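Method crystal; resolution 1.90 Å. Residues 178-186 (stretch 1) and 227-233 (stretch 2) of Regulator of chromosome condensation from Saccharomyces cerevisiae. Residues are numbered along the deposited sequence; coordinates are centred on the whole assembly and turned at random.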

# COMPACT_ATOMS: atom_id res chain seq x y z
N ASN A 178 -5.32 9.36 16.87
CA ASN A 178 -4.73 8.68 18.03
C ASN A 178 -5.74 8.20 19.07
O ASN A 178 -5.53 7.16 19.71
CB ASN A 178 -3.67 9.58 18.70
CG ASN A 178 -2.49 9.89 17.80
OD1 ASN A 178 -2.29 9.26 16.76
ND2 ASN A 178 -1.69 10.88 18.19
N GLU A 179 -6.84 8.94 19.23
CA GLU A 179 -7.77 8.74 20.35
C GLU A 179 -9.18 8.26 19.98
O GLU A 179 -9.96 7.88 20.87
CB GLU A 179 -7.84 9.99 21.24
CG GLU A 179 -7.94 11.32 20.49
CD GLU A 179 -6.59 11.91 20.11
OE1 GLU A 179 -5.75 12.15 21.01
OE2 GLU A 179 -6.36 12.13 18.90
N GLY A 180 -9.51 8.26 18.69
CA GLY A 180 -10.79 7.73 18.25
C GLY A 180 -11.08 8.09 16.81
O GLY A 180 -10.17 8.20 15.99
N ILE A 181 -12.36 8.28 16.51
CA ILE A 181 -12.78 8.70 15.16
C ILE A 181 -12.61 10.21 15.02
O ILE A 181 -13.12 10.98 15.86
CB ILE A 181 -14.23 8.24 14.85
CG1 ILE A 181 -14.29 6.70 14.83
CG2 ILE A 181 -14.75 8.83 13.51
CD1 ILE A 181 -15.68 6.11 15.02
N LEU A 182 -11.87 10.64 14.00
CA LEU A 182 -11.79 12.06 13.65
C LEU A 182 -13.06 12.42 12.88
O LEU A 182 -13.85 13.26 13.33
CB LEU A 182 -10.54 12.40 12.83
CG LEU A 182 -10.32 13.85 12.39
CD1 LEU A 182 -10.49 14.83 13.56
CD2 LEU A 182 -8.95 14.05 11.73
N GLY A 183 -13.28 11.74 11.75
CA GLY A 183 -14.44 11.99 10.90
C GLY A 183 -14.11 11.71 9.45
O GLY A 183 -13.01 11.24 9.12
N PHE A 184 -15.05 12.01 8.56
CA PHE A 184 -14.87 11.71 7.15
C PHE A 184 -14.73 12.99 6.33
O PHE A 184 -13.70 13.20 5.67
CB PHE A 184 -16.03 10.83 6.65
CG PHE A 184 -15.99 10.55 5.16
CD1 PHE A 184 -15.10 9.62 4.63
CD2 PHE A 184 -16.88 11.20 4.30
CE1 PHE A 184 -15.07 9.35 3.25
CE2 PHE A 184 -16.87 10.94 2.93
CZ PHE A 184 -15.96 10.01 2.40
N TYR A 185 -15.74 13.85 6.36
CA TYR A 185 -15.69 15.09 5.57
C TYR A 185 -16.10 16.31 6.39
O TYR A 185 -17.23 16.39 6.86
CB TYR A 185 -16.56 14.96 4.31
CG TYR A 185 -16.26 16.00 3.26
CD1 TYR A 185 -17.02 17.17 3.17
CD2 TYR A 185 -15.22 15.82 2.34
CE1 TYR A 185 -16.76 18.13 2.20
CE2 TYR A 185 -14.95 16.78 1.36
CZ TYR A 185 -15.73 17.93 1.30
OH TYR A 185 -15.49 18.90 0.35
N GLN A 186 -15.15 17.23 6.57
CA GLN A 186 -15.34 18.42 7.38
C GLN A 186 -16.09 18.09 8.68
O GLN A 186 -15.76 17.11 9.35
CB GLN A 186 -16.02 19.52 6.55
CG GLN A 186 -15.19 19.92 5.33
CD GLN A 186 -15.87 20.91 4.41
OE1 GLN A 186 -17.10 20.97 4.33
NE2 GLN A 186 -15.07 21.68 3.68
N ALA A 227 -3.85 16.52 0.24
CA ALA A 227 -3.91 15.58 1.36
C ALA A 227 -5.24 15.73 2.10
O ALA A 227 -5.82 16.83 2.12
CB ALA A 227 -2.72 15.77 2.28
N TRP A 228 -5.71 14.63 2.68
CA TRP A 228 -7.01 14.57 3.35
C TRP A 228 -6.96 13.53 4.47
O TRP A 228 -6.54 12.39 4.25
CB TRP A 228 -8.08 14.21 2.31
CG TRP A 228 -9.52 14.08 2.78
CD1 TRP A 228 -10.13 14.73 3.83
CD2 TRP A 228 -10.53 13.29 2.16
NE1 TRP A 228 -11.46 14.35 3.90
CE2 TRP A 228 -11.73 13.47 2.89
CE3 TRP A 228 -10.54 12.42 1.05
CZ2 TRP A 228 -12.93 12.82 2.55
CZ3 TRP A 228 -11.73 11.78 0.71
CH2 TRP A 228 -12.91 11.97 1.47
N GLY A 229 -7.40 13.93 5.67
CA GLY A 229 -7.55 13.00 6.78
C GLY A 229 -6.90 13.50 8.06
O GLY A 229 -6.79 14.72 8.28
N ASN A 230 -6.47 12.57 8.91
CA ASN A 230 -5.75 12.93 10.13
C ASN A 230 -4.43 13.62 9.82
O ASN A 230 -3.79 13.32 8.82
CB ASN A 230 -5.53 11.70 11.02
CG ASN A 230 -5.08 12.08 12.43
OD1 ASN A 230 -5.54 13.07 13.00
ND2 ASN A 230 -4.18 11.28 13.00
N GLY A 231 -4.03 14.56 10.68
CA GLY A 231 -2.83 15.35 10.44
C GLY A 231 -1.89 15.48 11.62
O GLY A 231 -1.00 16.32 11.61
N GLN A 232 -2.08 14.63 12.63
CA GLN A 232 -1.32 14.73 13.89
C GLN A 232 0.18 14.48 13.74
O GLN A 232 0.97 14.87 14.61
CB GLN A 232 -1.89 13.78 14.94
CG GLN A 232 -3.33 14.08 15.32
CD GLN A 232 -3.93 13.03 16.25
OE1 GLN A 232 -3.98 11.84 15.91
NE2 GLN A 232 -4.39 13.47 17.42
N GLN A 233 0.57 13.83 12.65
CA GLN A 233 1.98 13.53 12.37
C GLN A 233 2.54 14.38 11.22
O GLN A 233 3.56 14.03 10.63
CB GLN A 233 2.16 12.03 12.05
CG GLN A 233 1.93 11.08 13.23
CD GLN A 233 0.46 10.85 13.55
OE1 GLN A 233 -0.38 10.78 12.65
NE2 GLN A 233 0.15 10.72 14.82

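At Asn178 the backbone makes the best-aligned bond of the contact: N donates to Gln232 OE1 over 3.0 Å at 171°, close to linear. The same OE1 accepts from Asn230 ND2 (3.0 Å, 157°), so stretch 2 itself helps hold the amide in place. Asn178 OD1 lies 3.2 Å from Gln232 OE1, but both are acceptors and no bond follows; instead OD1 takes a weak hydrogen bond from Gln233 NE2, long at 3.4 Å and bent to 143°.

The other end of the Gln232 amide serves Glu179, NE2 donating to Glu179 OE2 at 2.8 Å and 149°. One side chain, its CA-to-CB bond directed toward stretch 1, thus engages two successive residues. Gly180 and Ile181 make no contact with stretch 2.

Leu182 also points toward stretch 2, and its contact is one of packing: CD2 sits 3.7 Å from Asn230 CA. Gly183 is again out of reach.

Phe184 meets Trp228 in two ways. The edge of the indole is directed at the face of the Phe184 ring; the Phe184 centroid lies 5.2 Å from that of the six-membered ring of Trp228, with planes at 62° and Phe184 CZ 3.7 Å from Trp228 CH2. Trp228 NE1 also donates to Phe184 O at 3.1 Å, but the 122° angle makes this bond weak. Tyr185 adds apolar contact, its ring edge placing CD2 3.8 Å from Trp228 CZ2.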